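Local coordinates for protein tyrosyl-DNA phosphodiesterase 2 (PDB 4F1H) that is an enzyme of the endonuclease/exonuclease/phosphatase family with a DNase I-like fold, here bound to DNA and a magnesium ion, at residues B[153-158]-B[207-212]; B[111-116]-B[147-152]; B[172-177]-B[202-207]; B[130-135]-B[161-166]. All blocks are in the same frame, centred on the assembly; numbering follows the deposited sequence.

Interaction 1 of 4, residues B[153-158]-B[207-212]; sequences TNLRDA and RIFLRS. With nucleotides of chain A.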
# COMPACT_ATOMS: atom_id res chain seq x y z
N THR B 153 3.68 -4.22 -12.95
CA THR B 153 2.71 -3.41 -12.24
C THR B 153 3.26 -2.01 -11.95
O THR B 153 2.50 -1.15 -11.53
CB THR B 153 2.37 -4.03 -10.89
OG1 THR B 153 3.51 -3.92 -10.01
CG2 THR B 153 1.91 -5.47 -11.02
N ASN B 154 4.59 -1.78 -12.10
CA ASN B 154 5.21 -0.52 -11.68
C ASN B 154 4.91 -0.12 -10.24
O ASN B 154 5.03 1.07 -9.86
CB ASN B 154 4.83 0.61 -12.66
CG ASN B 154 5.68 0.57 -13.88
OD1 ASN B 154 6.90 0.73 -13.77
ND2 ASN B 154 5.08 0.38 -15.06
N LEU B 155 4.54 -1.10 -9.43
CA LEU B 155 4.08 -0.79 -8.06
C LEU B 155 5.21 -0.55 -7.08
O LEU B 155 6.30 -1.14 -7.15
CB LEU B 155 3.22 -1.93 -7.50
CG LEU B 155 1.80 -1.90 -8.09
CD1 LEU B 155 1.07 -3.23 -7.77
CD2 LEU B 155 0.96 -0.65 -7.70
N ARG B 156 4.91 0.33 -6.14
CA ARG B 156 5.72 0.48 -4.93
C ARG B 156 4.89 -0.15 -3.80
O ARG B 156 3.65 -0.12 -3.87
CB ARG B 156 5.88 1.98 -4.68
CG ARG B 156 6.95 2.64 -5.50
CD ARG B 156 6.60 2.76 -6.99
NE ARG B 156 7.71 3.41 -7.67
CZ ARG B 156 7.77 3.65 -8.98
NH1 ARG B 156 6.80 3.26 -9.84
NH2 ARG B 156 8.85 4.29 -9.42
N ASP B 157 5.54 -0.73 -2.78
CA ASP B 157 4.81 -1.41 -1.69
C ASP B 157 3.72 -0.55 -1.08
O ASP B 157 2.63 -1.06 -0.76
CB ASP B 157 5.73 -1.82 -0.53
CG ASP B 157 6.72 -2.88 -0.91
OD1 ASP B 157 6.62 -3.47 -2.00
OD2 ASP B 157 7.62 -3.12 -0.08
N ALA B 158 4.01 0.74 -0.87
CA ALA B 158 2.98 1.57 -0.27
C ALA B 158 1.74 1.77 -1.14
O ALA B 158 0.63 2.00 -0.63
CB ALA B 158 3.56 2.89 0.13
N ARG B 207 5.20 -8.38 -10.68
CA ARG B 207 4.55 -9.10 -9.59
C ARG B 207 3.52 -10.07 -10.11
O ARG B 207 2.98 -9.87 -11.20
CB ARG B 207 3.85 -8.13 -8.60
CG ARG B 207 4.76 -7.01 -8.06
CD ARG B 207 4.08 -6.20 -6.95
NE ARG B 207 5.04 -5.21 -6.48
CZ ARG B 207 4.99 -4.56 -5.31
NH1 ARG B 207 3.97 -4.75 -4.46
NH2 ARG B 207 5.97 -3.71 -5.00
N ILE B 208 3.28 -11.12 -9.33
CA ILE B 208 2.28 -12.14 -9.66
C ILE B 208 1.28 -12.21 -8.52
O ILE B 208 1.69 -12.34 -7.33
CB ILE B 208 2.93 -13.53 -9.76
CG1 ILE B 208 4.09 -13.49 -10.76
CG2 ILE B 208 1.90 -14.59 -10.13
CD1 ILE B 208 4.96 -14.77 -10.71
N PHE B 209 -0.01 -12.14 -8.86
CA PHE B 209 -1.12 -12.27 -7.88
C PHE B 209 -1.84 -13.58 -8.15
O PHE B 209 -2.08 -13.93 -9.32
CB PHE B 209 -2.09 -11.07 -7.97
CG PHE B 209 -1.43 -9.73 -7.70
CD1 PHE B 209 -0.41 -9.59 -6.76
CD2 PHE B 209 -1.83 -8.60 -8.43
CE1 PHE B 209 0.19 -8.35 -6.53
CE2 PHE B 209 -1.24 -7.36 -8.20
CZ PHE B 209 -0.21 -7.24 -7.26
N LEU B 210 -2.17 -14.31 -7.10
CA LEU B 210 -2.75 -15.65 -7.22
C LEU B 210 -4.02 -15.74 -6.39
O LEU B 210 -4.04 -15.30 -5.24
CB LEU B 210 -1.73 -16.70 -6.75
CG LEU B 210 -2.27 -18.12 -6.58
CD1 LEU B 210 -2.65 -18.73 -7.96
CD2 LEU B 210 -1.24 -19.02 -5.86
N ARG B 211 -5.08 -16.30 -6.97
CA ARG B 211 -6.29 -16.63 -6.22
C ARG B 211 -6.69 -18.07 -6.54
O ARG B 211 -6.64 -18.50 -7.71
CB ARG B 211 -7.44 -15.68 -6.57
CG ARG B 211 -8.64 -15.83 -5.61
CD ARG B 211 -9.92 -15.44 -6.32
NE ARG B 211 -10.37 -16.54 -7.16
CZ ARG B 211 -11.45 -16.50 -7.93
NH1 ARG B 211 -11.78 -17.56 -8.64
NH2 ARG B 211 -12.18 -15.40 -8.00
N SER B 212 -7.05 -18.87 -5.52
CA SER B 212 -7.50 -20.23 -5.79
C SER B 212 -8.92 -20.26 -6.33
O SER B 212 -9.64 -19.25 -6.31
CB SER B 212 -7.44 -21.09 -4.53
OG SER B 212 -6.15 -21.07 -3.96
OP3 DT A 1 7.21 0.74 -17.28
P DT A 1 8.57 0.36 -16.79
OP1 DT A 1 9.38 -0.44 -17.70
OP2 DT A 1 8.51 -0.46 -15.53
O5' DT A 1 9.28 1.72 -16.38
C5' DT A 1 10.70 1.69 -16.16
C4' DT A 1 11.11 3.11 -15.84
O4' DT A 1 11.09 3.83 -17.11
C3' DT A 1 10.20 3.87 -14.87
O3' DT A 1 11.00 4.82 -14.14
C2' DT A 1 9.25 4.61 -15.80
C1' DT A 1 10.18 4.94 -16.96
N1 DT A 1 9.48 5.21 -18.25
C2 DT A 1 9.61 6.46 -18.81
O2 DT A 1 10.26 7.38 -18.29
N3 DT A 1 8.92 6.62 -19.99
C4 DT A 1 8.15 5.68 -20.67
O4 DT A 1 7.59 5.94 -21.74
C5 DT A 1 8.07 4.39 -20.01
C7 DT A 1 7.24 3.28 -20.59
C6 DT A 1 8.73 4.20 -18.85
P DG A 2 10.46 5.46 -12.79
OP1 DG A 2 9.60 4.46 -12.09
OP2 DG A 2 9.94 6.85 -13.06
O5' DG A 2 11.80 5.74 -11.96
C5' DG A 2 12.61 4.61 -11.64
C4' DG A 2 13.28 4.93 -10.32
O4' DG A 2 14.34 5.91 -10.56
C3' DG A 2 12.40 5.49 -9.22
O3' DG A 2 12.74 4.70 -8.07
C2' DG A 2 12.89 6.94 -9.06
C1' DG A 2 14.36 6.79 -9.46
N9 DG A 2 14.99 8.00 -9.96
C8 DG A 2 14.63 8.79 -11.05
N7 DG A 2 15.45 9.83 -11.23
C5 DG A 2 16.39 9.69 -10.18
C6 DG A 2 17.51 10.50 -9.82
O6 DG A 2 17.91 11.51 -10.39
N1 DG A 2 18.20 10.02 -8.70
C2 DG A 2 17.84 8.87 -8.02
N2 DG A 2 18.59 8.52 -6.96
N3 DG A 2 16.78 8.12 -8.33
C4 DG A 2 16.12 8.57 -9.42
P DC A 3 11.82 4.70 -6.75
OP1 DC A 3 10.42 4.50 -7.13
OP2 DC A 3 12.20 5.89 -5.90
O5' DC A 3 12.36 3.41 -6.00
C5' DC A 3 13.80 3.29 -5.86
C4' DC A 3 14.06 2.02 -5.10
O4' DC A 3 15.50 1.74 -5.04
C3' DC A 3 13.52 2.01 -3.68
O3' DC A 3 12.84 0.77 -3.52
C2' DC A 3 14.80 2.12 -2.83
C1' DC A 3 15.81 1.37 -3.70
N1 DC A 3 17.22 1.79 -3.55
C2 DC A 3 18.18 0.78 -3.35
O2 DC A 3 17.82 -0.40 -3.25
N3 DC A 3 19.49 1.16 -3.24
C4 DC A 3 19.81 2.46 -3.34
N4 DC A 3 21.11 2.78 -3.22
C5 DC A 3 18.83 3.50 -3.55
C6 DC A 3 17.55 3.11 -3.66
O HOH W 1 3.42 -4.75 -1.39
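Asp-157 and Arg-207 supply the contact's charged part: Arg-207 NH2 donates to Asp-157 OD1 at 3.1 Å, a salt bridge whose N-H...O angle of 139° shows some bending. The carboxylate and guanidinium planes stand 66° apart, and OD1 is met nearly along its C-O axis. A water accepts from Arg-207 NH1, while Arg-207 NE is hydrogen-bonded to Arg-204 O.

Van der Waals contacts lie deeper. Leu-155 CB sits 3.8 Å above the centre of one face of the Arg-207 guanidinium, and Leu-155 CD1 meets the ring edge of Phe-209 at CZ, 4.2 Å away. Thr-153 crosses the extended arginine chain at about a right angle, its OG1 3.9 Å from Arg-207 CD.

That hydroxyl also makes an ST turn, accepting from Leu-155 N at 3.1 Å, and is hydrogen-bonded to Phe-205 O. With chi1 at 70°, OG1 sits between the backbone N and carbonyl carbon, close to the amide two residues on.

Facing the DNA, Asn-154 ND2 donates to DT1 OP3 of chain A. Arg-156 NH2 donates to OP1 of both DG2 and DC3 of chain A (2.8 Å each), NE to the latter. This is a phosphate-binding loop of the DNase I-like fold, packed on strand 202-211.

Interaction 2 of 4, residues B[111-116]-B[147-152]; sequences YLMTSH and VIFAGD. With nucleotides of chain A.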
# COMPACT_ATOMS: atom_id res chain seq x y z
N TYR B 111 -7.83 -18.43 -15.04
CA TYR B 111 -8.26 -17.12 -15.53
C TYR B 111 -6.96 -16.32 -15.53
O TYR B 111 -6.49 -15.92 -14.46
CB TYR B 111 -9.31 -16.58 -14.56
CG TYR B 111 -10.01 -15.29 -14.90
CD1 TYR B 111 -9.52 -14.07 -14.44
CD2 TYR B 111 -11.23 -15.29 -15.60
CE1 TYR B 111 -10.18 -12.86 -14.71
CE2 TYR B 111 -11.90 -14.07 -15.89
CZ TYR B 111 -11.37 -12.88 -15.44
OH TYR B 111 -12.04 -11.68 -15.72
N LEU B 112 -6.34 -16.17 -16.71
CA LEU B 112 -4.99 -15.59 -16.84
C LEU B 112 -5.09 -14.11 -17.19
O LEU B 112 -5.87 -13.71 -18.05
CB LEU B 112 -4.22 -16.33 -17.94
CG LEU B 112 -4.17 -17.85 -17.70
CD1 LEU B 112 -3.68 -18.50 -18.98
CD2 LEU B 112 -3.30 -18.23 -16.52
N MET B 113 -4.31 -13.29 -16.50
CA MET B 113 -4.44 -11.84 -16.70
C MET B 113 -3.08 -11.18 -16.74
O MET B 113 -2.17 -11.56 -16.03
CB MET B 113 -5.18 -11.22 -15.50
CG MET B 113 -6.47 -11.94 -15.10
SD MET B 113 -7.00 -11.42 -13.43
CE MET B 113 -7.29 -9.67 -13.71
N THR B 114 -2.95 -10.17 -17.61
CA THR B 114 -1.72 -9.34 -17.59
C THR B 114 -2.01 -7.88 -17.89
O THR B 114 -2.97 -7.51 -18.58
CB THR B 114 -0.61 -9.88 -18.54
OG1 THR B 114 0.63 -9.24 -18.24
CG2 THR B 114 -0.94 -9.65 -20.03
N SER B 115 -1.13 -7.03 -17.38
CA SER B 115 -1.22 -5.61 -17.66
C SER B 115 0.17 -5.02 -17.45
O SER B 115 1.05 -5.62 -16.80
CB SER B 115 -2.25 -4.95 -16.73
OG SER B 115 -2.44 -3.58 -17.09
N HIS B 116 0.38 -3.85 -18.04
CA HIS B 116 1.55 -3.05 -17.79
C HIS B 116 0.95 -1.79 -17.17
O HIS B 116 0.42 -0.92 -17.91
CB HIS B 116 2.21 -2.77 -19.14
CG HIS B 116 3.45 -1.94 -19.08
ND1 HIS B 116 4.05 -1.45 -20.22
CD2 HIS B 116 4.25 -1.58 -18.04
CE1 HIS B 116 5.15 -0.79 -19.89
NE2 HIS B 116 5.29 -0.84 -18.57
N VAL B 147 -7.09 -17.97 -10.51
CA VAL B 147 -6.66 -16.71 -11.12
C VAL B 147 -5.16 -16.50 -10.98
O VAL B 147 -4.60 -16.57 -9.89
CB VAL B 147 -7.38 -15.50 -10.47
CG1 VAL B 147 -7.00 -14.21 -11.16
CG2 VAL B 147 -8.87 -15.73 -10.55
N ILE B 148 -4.49 -16.19 -12.10
CA ILE B 148 -3.08 -15.76 -12.05
C ILE B 148 -2.97 -14.45 -12.81
O ILE B 148 -3.26 -14.41 -14.02
CB ILE B 148 -2.17 -16.80 -12.71
CG1 ILE B 148 -2.26 -18.12 -11.94
CG2 ILE B 148 -0.70 -16.27 -12.75
CD1 ILE B 148 -1.35 -19.20 -12.52
N PHE B 149 -2.66 -13.37 -12.10
CA PHE B 149 -2.29 -12.14 -12.75
C PHE B 149 -0.77 -12.06 -12.71
O PHE B 149 -0.17 -12.27 -11.65
CB PHE B 149 -2.89 -10.91 -12.03
CG PHE B 149 -2.31 -9.61 -12.52
CD1 PHE B 149 -1.12 -9.12 -11.98
CD2 PHE B 149 -2.92 -8.92 -13.55
CE1 PHE B 149 -0.53 -7.96 -12.49
CE2 PHE B 149 -2.34 -7.71 -14.03
CZ PHE B 149 -1.17 -7.26 -13.50
N ALA B 150 -0.14 -11.72 -13.83
CA ALA B 150 1.31 -11.49 -13.79
C ALA B 150 1.57 -10.35 -14.72
O ALA B 150 1.12 -10.36 -15.87
CB ALA B 150 2.08 -12.75 -14.25
N GLY B 151 2.29 -9.36 -14.25
CA GLY B 151 2.62 -8.25 -15.14
C GLY B 151 3.60 -7.28 -14.55
O GLY B 151 4.09 -7.44 -13.45
N ASP B 152 3.90 -6.25 -15.34
CA ASP B 152 4.74 -5.17 -14.89
C ASP B 152 3.79 -4.17 -14.27
O ASP B 152 3.16 -3.39 -14.99
CB ASP B 152 5.51 -4.55 -16.04
CG ASP B 152 6.36 -3.37 -15.59
OD1 ASP B 152 6.30 -3.02 -14.39
OD2 ASP B 152 7.04 -2.79 -16.45
OP3 DT A 1 7.21 0.74 -17.28
P DT A 1 8.57 0.36 -16.79
OP1 DT A 1 9.38 -0.44 -17.70
OP2 DT A 1 8.51 -0.46 -15.53
O5' DT A 1 9.28 1.72 -16.38
C5' DT A 1 10.70 1.69 -16.16
C4' DT A 1 11.11 3.11 -15.84
O4' DT A 1 11.09 3.83 -17.11
C3' DT A 1 10.20 3.87 -14.87
O3' DT A 1 11.00 4.82 -14.14
C2' DT A 1 9.25 4.61 -15.80
C1' DT A 1 10.18 4.94 -16.96
N1 DT A 1 9.48 5.21 -18.25
C2 DT A 1 9.61 6.46 -18.81
O2 DT A 1 10.26 7.38 -18.29
N3 DT A 1 8.92 6.62 -19.99
C4 DT A 1 8.15 5.68 -20.67
O4 DT A 1 7.59 5.94 -21.74
C5 DT A 1 8.07 4.39 -20.01
C7 DT A 1 7.24 3.28 -20.59
C6 DT A 1 8.73 4.20 -18.85
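Met-113 and Val-147 interlock on two parallel strands joined by a beta-alpha-beta crossover through helix 124-140; the strand axes pass 4.8 Å apart at 15°. The thioether is the main bump: Met-113 SD lies 3.6 Å from Val-147 CG1 and in the plane of the Tyr-111 ring, at its edge. Val-147 stands alongside Tyr-111, pointing the same way, and the next hollow along this face is filled by Phe-149, whose CD2 touches Met-113 CB at 3.8 Å. Its ring, with CG anti to the backbone N (chi1 169°), runs on to meet Ser-115 CB edge-on and packs on Val-134 of the helix. Leu-112 and Ile-148 project from the opposite face, toward strands 37-43 and 4-10.

Main-chain bonds such as Ala-150 N to Met-113 O fix the register, and Thr-114 OG1 donates to Ala-150 O at 2.7 Å. A beta carbon on Gly-151 would clash with Ser-115 O. Asp-152 OD2, beside His-116, is hydrogen-bonded to Asn-10; His-116 NE2 donates to DT1 OP3 of chain A at 2.8 Å and 165°.

Interaction 3 of 4, residues B[172-177]-B[202-207]; sequences DVWEQL and RCRFDR. With nucleotides of chain A.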
# COMPACT_ATOMS: atom_id res chain seq x y z
N ASP B 172 0.37 -12.22 -3.09
CA ASP B 172 1.46 -11.88 -3.99
C ASP B 172 2.43 -13.07 -3.86
O ASP B 172 2.89 -13.39 -2.75
CB ASP B 172 2.08 -10.55 -3.51
CG ASP B 172 3.37 -10.18 -4.22
OD1 ASP B 172 4.23 -11.06 -4.40
OD2 ASP B 172 3.49 -8.97 -4.56
N VAL B 173 2.79 -13.71 -4.98
CA VAL B 173 3.58 -14.95 -4.92
C VAL B 173 4.94 -14.77 -4.23
O VAL B 173 5.39 -15.63 -3.45
CB VAL B 173 3.72 -15.60 -6.33
CG1 VAL B 173 4.69 -16.77 -6.33
CG2 VAL B 173 2.34 -16.04 -6.84
N TRP B 174 5.63 -13.66 -4.53
CA TRP B 174 6.92 -13.44 -3.91
C TRP B 174 6.77 -13.37 -2.38
O TRP B 174 7.60 -13.92 -1.66
CB TRP B 174 7.57 -12.16 -4.44
CG TRP B 174 8.83 -11.83 -3.76
CD1 TRP B 174 10.05 -12.42 -3.97
CD2 TRP B 174 9.04 -10.81 -2.76
NE1 TRP B 174 11.01 -11.82 -3.18
CE2 TRP B 174 10.42 -10.84 -2.43
CE3 TRP B 174 8.21 -9.87 -2.13
CZ2 TRP B 174 10.98 -9.99 -1.45
CZ3 TRP B 174 8.76 -9.01 -1.17
CH2 TRP B 174 10.13 -9.08 -0.84
N GLU B 175 5.73 -12.69 -1.89
CA GLU B 175 5.49 -12.63 -0.44
C GLU B 175 5.18 -14.02 0.10
O GLU B 175 5.74 -14.45 1.12
CB GLU B 175 4.31 -11.69 -0.13
CG GLU B 175 4.61 -10.26 -0.51
CD GLU B 175 3.47 -9.31 -0.17
OE1 GLU B 175 2.32 -9.77 0.08
OE2 GLU B 175 3.73 -8.09 -0.15
N GLN B 176 4.30 -14.72 -0.59
CA GLN B 176 3.86 -16.04 -0.15
C GLN B 176 5.04 -17.01 -0.09
O GLN B 176 5.08 -17.91 0.78
CB GLN B 176 2.76 -16.54 -1.10
CG GLN B 176 2.04 -17.80 -0.66
CD GLN B 176 1.15 -17.56 0.55
OE1 GLN B 176 0.70 -16.44 0.80
NE2 GLN B 176 0.90 -18.61 1.32
N LEU B 177 6.02 -16.83 -0.98
CA LEU B 177 7.18 -17.73 -1.01
C LEU B 177 8.26 -17.34 0.01
O LEU B 177 9.33 -17.95 0.05
CB LEU B 177 7.76 -17.86 -2.42
CG LEU B 177 6.90 -18.65 -3.41
CD1 LEU B 177 7.51 -18.63 -4.81
CD2 LEU B 177 6.76 -20.09 -2.93
N ARG B 202 16.39 0.05 -7.23
CA ARG B 202 16.14 -1.39 -7.20
C ARG B 202 14.67 -1.55 -6.84
O ARG B 202 14.29 -1.30 -5.70
CB ARG B 202 17.03 -2.09 -6.15
CG ARG B 202 18.54 -1.79 -6.32
CD ARG B 202 19.41 -2.57 -5.32
NE ARG B 202 19.66 -3.95 -5.74
CZ ARG B 202 20.09 -4.92 -4.93
NH1 ARG B 202 20.30 -4.66 -3.64
NH2 ARG B 202 20.29 -6.14 -5.39
N CYS B 203 13.84 -1.94 -7.81
CA CYS B 203 12.38 -1.88 -7.68
C CYS B 203 11.73 -3.23 -7.95
O CYS B 203 12.21 -4.01 -8.80
CB CYS B 203 11.85 -0.91 -8.73
SG CYS B 203 12.50 0.77 -8.49
N ARG B 204 10.66 -3.53 -7.22
CA ARG B 204 9.96 -4.79 -7.45
C ARG B 204 8.69 -4.48 -8.26
O ARG B 204 7.59 -4.48 -7.74
CB ARG B 204 9.62 -5.50 -6.13
CG ARG B 204 9.08 -6.95 -6.35
CD ARG B 204 8.99 -7.72 -5.04
NE ARG B 204 7.87 -7.28 -4.19
CZ ARG B 204 6.62 -7.75 -4.24
NH1 ARG B 204 6.27 -8.66 -5.16
NH2 ARG B 204 5.71 -7.30 -3.40
N PHE B 205 8.88 -4.21 -9.54
CA PHE B 205 7.78 -3.75 -10.42
C PHE B 205 6.97 -4.93 -10.95
O PHE B 205 5.77 -4.81 -11.20
CB PHE B 205 8.36 -2.97 -11.62
CG PHE B 205 8.85 -1.57 -11.28
CD1 PHE B 205 8.37 -0.89 -10.15
CD2 PHE B 205 9.76 -0.94 -12.12
CE1 PHE B 205 8.83 0.43 -9.88
CE2 PHE B 205 10.21 0.34 -11.85
CZ PHE B 205 9.73 1.03 -10.72
N ASP B 206 7.65 -6.07 -11.15
CA ASP B 206 7.01 -7.21 -11.76
C ASP B 206 6.51 -8.10 -10.65
O ASP B 206 7.29 -8.51 -9.77
CB ASP B 206 8.06 -7.89 -12.63
CG ASP B 206 8.54 -6.94 -13.71
OD1 ASP B 206 7.80 -6.77 -14.73
OD2 ASP B 206 9.59 -6.27 -13.54
N ARG B 207 5.20 -8.38 -10.68
CA ARG B 207 4.55 -9.10 -9.59
C ARG B 207 3.52 -10.07 -10.11
O ARG B 207 2.98 -9.87 -11.20
CB ARG B 207 3.85 -8.13 -8.60
CG ARG B 207 4.76 -7.01 -8.06
CD ARG B 207 4.08 -6.20 -6.95
NE ARG B 207 5.04 -5.21 -6.48
CZ ARG B 207 4.99 -4.56 -5.31
NH1 ARG B 207 3.97 -4.75 -4.46
NH2 ARG B 207 5.97 -3.71 -5.00
P DC A 3 11.82 4.70 -6.75
OP1 DC A 3 10.42 4.50 -7.13
OP2 DC A 3 12.20 5.89 -5.90
O5' DC A 3 12.36 3.41 -6.00
C5' DC A 3 13.80 3.29 -5.86
C4' DC A 3 14.06 2.02 -5.10
O4' DC A 3 15.50 1.74 -5.04
C3' DC A 3 13.52 2.01 -3.68
O3' DC A 3 12.84 0.77 -3.52
C2' DC A 3 14.80 2.12 -2.83
C1' DC A 3 15.81 1.37 -3.70
N1 DC A 3 17.22 1.79 -3.55
C2 DC A 3 18.18 0.78 -3.35
O2 DC A 3 17.82 -0.40 -3.25
N3 DC A 3 19.49 1.16 -3.24
C4 DC A 3 19.81 2.46 -3.34
N4 DC A 3 21.11 2.78 -3.22
C5 DC A 3 18.83 3.50 -3.55
C6 DC A 3 17.55 3.11 -3.66
O HOH W 2 2.14 -6.92 -4.05
O HOH W 3 5.79 -6.68 -0.58
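Asp-172 and Arg-204 meet tip to tip in the tight half. Both Arg-204 NH1 (2.9 Å) and NH2 (3.0 Å) donate to Asp-172 OD2, an end-on grip on one atom. OD2 lies in the guanidinium plane, yet the two groups are turned 59° apart: NH1 meets the syn lone pair of OD2, whereas NH2 comes from above the carboxylate plane. Asp-172 OD1 also accepts, weakly, from Trp-174 N and Glu-175 N as an N-cap.

The guanidinium is covered on opposite faces. Trp-174 CE3 lies 3.3 Å above its centre, the planes 26° apart, and Arg-207 NE 3.7 Å from the plane on the other side. Arg-204 CD lies over the face of the indole six-membered ring, a CH-pi contact, and the bend at chi3 (73°) turns the guanidinium toward Asp-172. Arg-207 NE and NH2 grip Arg-204 O side-on.

The looser side is at partly exposed Glu-175, where OE2 is 3.9 Å from Arg-204 NH2, a long salt bridge plus a water held weakly by NH2. Another water joins Asp-172 OD2 to Arg-207 NH1. Asp-172, Glu-175 and Arg-204 form a salt-bridge network centred on the arginine, tying a capped helix start to strand 202-211 of the DNase I-like fold.

Interaction 4 of 4, residues B[130-135]-B[161-166]; sequences QLRVVL and ANVGGL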
# COMPACT_ATOMS: atom_id res chain seq x y z
N GLN B 130 -5.85 1.84 -11.73
CA GLN B 130 -5.75 0.61 -12.52
C GLN B 130 -5.59 -0.60 -11.63
O GLN B 130 -6.22 -1.62 -11.86
CB GLN B 130 -4.58 0.72 -13.53
CG GLN B 130 -4.77 1.83 -14.54
CD GLN B 130 -3.52 2.06 -15.38
OE1 GLN B 130 -2.53 1.35 -15.19
NE2 GLN B 130 -3.55 3.05 -16.26
N LEU B 131 -4.76 -0.50 -10.58
CA LEU B 131 -4.62 -1.62 -9.67
C LEU B 131 -5.98 -1.98 -9.07
O LEU B 131 -6.31 -3.17 -8.93
CB LEU B 131 -3.62 -1.31 -8.55
CG LEU B 131 -3.56 -2.36 -7.46
CD1 LEU B 131 -2.91 -3.69 -7.97
CD2 LEU B 131 -2.68 -1.76 -6.35
N ARG B 132 -6.79 -0.97 -8.74
CA ARG B 132 -8.12 -1.31 -8.19
C ARG B 132 -8.95 -2.12 -9.17
O ARG B 132 -9.62 -3.09 -8.76
CB ARG B 132 -8.88 -0.04 -7.81
CG ARG B 132 -8.31 0.65 -6.60
CD ARG B 132 -9.17 1.89 -6.33
NE ARG B 132 -8.54 2.73 -5.34
CZ ARG B 132 -8.63 2.52 -4.03
NH1 ARG B 132 -9.35 1.50 -3.57
NH2 ARG B 132 -8.01 3.34 -3.18
N VAL B 133 -8.89 -1.78 -10.46
CA VAL B 133 -9.61 -2.52 -11.50
C VAL B 133 -9.09 -3.96 -11.58
O VAL B 133 -9.89 -4.91 -11.64
CB VAL B 133 -9.52 -1.83 -12.88
CG1 VAL B 133 -10.08 -2.75 -13.99
CG2 VAL B 133 -10.28 -0.52 -12.85
N VAL B 134 -7.76 -4.13 -11.52
CA VAL B 134 -7.17 -5.48 -11.54
C VAL B 134 -7.64 -6.34 -10.37
O VAL B 134 -8.08 -7.47 -10.56
CB VAL B 134 -5.63 -5.46 -11.55
CG1 VAL B 134 -5.05 -6.88 -11.40
CG2 VAL B 134 -5.13 -4.81 -12.85
N LEU B 135 -7.57 -5.77 -9.16
CA LEU B 135 -7.90 -6.56 -7.98
C LEU B 135 -9.40 -6.90 -7.95
O LEU B 135 -9.78 -8.00 -7.53
CB LEU B 135 -7.43 -5.87 -6.68
CG LEU B 135 -5.93 -5.60 -6.59
CD1 LEU B 135 -5.67 -4.73 -5.34
CD2 LEU B 135 -5.11 -6.92 -6.52
N ALA B 161 -0.56 -1.02 -0.14
CA ALA B 161 -1.16 -0.73 1.18
C ALA B 161 -2.20 0.38 1.05
O ALA B 161 -3.28 0.30 1.64
CB ALA B 161 -0.08 -0.37 2.23
N ASN B 162 -1.88 1.41 0.25
CA ASN B 162 -2.78 2.56 0.08
C ASN B 162 -4.04 2.35 -0.78
O ASN B 162 -4.80 3.31 -0.99
CB ASN B 162 -1.99 3.82 -0.35
CG ASN B 162 -0.98 4.27 0.71
OD1 ASN B 162 -1.19 4.01 1.90
ND2 ASN B 162 0.12 4.90 0.30
N VAL B 163 -4.30 1.12 -1.23
CA VAL B 163 -5.63 0.76 -1.77
C VAL B 163 -6.30 -0.24 -0.86
O VAL B 163 -7.33 -0.82 -1.19
CB VAL B 163 -5.60 0.16 -3.20
CG1 VAL B 163 -4.91 1.10 -4.10
CG2 VAL B 163 -4.92 -1.23 -3.23
N GLY B 164 -5.70 -0.43 0.31
CA GLY B 164 -6.27 -1.36 1.25
C GLY B 164 -5.66 -2.74 1.26
O GLY B 164 -6.18 -3.65 1.92
N GLY B 165 -4.56 -2.91 0.54
CA GLY B 165 -3.91 -4.21 0.49
C GLY B 165 -4.61 -5.13 -0.51
O GLY B 165 -5.60 -4.74 -1.16
N LEU B 166 -4.07 -6.34 -0.65
CA LEU B 166 -4.68 -7.33 -1.54
C LEU B 166 -5.93 -7.87 -0.87
O LEU B 166 -5.97 -8.01 0.35
CB LEU B 166 -3.71 -8.49 -1.80
CG LEU B 166 -2.37 -8.10 -2.44
CD1 LEU B 166 -1.52 -9.33 -2.62
CD2 LEU B 166 -2.64 -7.43 -3.77
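Arg-132 lays one guanidinium face on Val-163, whose CB stands 3.8 Å above the plane, offset toward the rim. Asn-162 O approaches obliquely, 3.9 Å from Arg-132 NH2, and no hydrogen bond crosses. The arginine chain, extended from CG to NE, slides past the valine in the opposite direction and lies over CB and CG1.

Val-163 belongs to the Schellman motif that ends helix 157-161. A type I turn from Ala-161 to Gly-164 is closed by Gly-164 N donating to Ala-161 O at 2.9 Å, and Gly-164 has the positive phi (98°) of the C-prime residue. Gly-165, whose N hydrogen-bonds to Val-160 O, also has a positive phi (81°); at both glycines a beta carbon would press against the preceding carbonyl oxygen.

The turn thus presents Val-163 to helix 124-140. With chi1 at -55°, CG1 sits beside the backbone N and under Arg-132, while CG2 enters the notch between two leucines one helical turn apart: 3.9 Å from Leu-131 CD2 and 4.2 Å from Leu-135 CD1. Phe-209 packs against both Leu-131 and Leu-166. Asn-162 packs on an aromatic side chain of another protein chain. Leu-135 and Leu-166 cross at about a right angle, their CD2 atoms 3.7 Å apart.

In the fold
From the N terminus, 111-116 opens interaction 2 and the chain then enters helix 124-140, where 130-135 opens interaction 4. Segment 147-152 closes interaction 2, completing the beta-alpha-beta unit. Segment 153-158 follows at once and opens interaction 1 before 161-166 closes interaction 4, so interaction 4 crosses both interactions 2 and 1. Interaction 3 opens at 172-177 and closes at 202-207, wholly within the span of interaction 1, which ends at 207-212; the two share Arg-207. Strand 202-211 pairs with 145-150, as Phe-209 N to Phe-149 O (2.8 Å) indicates, so the sheet links interactions 1, 2 and 3, and Phe-209 also reaches the leucines of interaction 4.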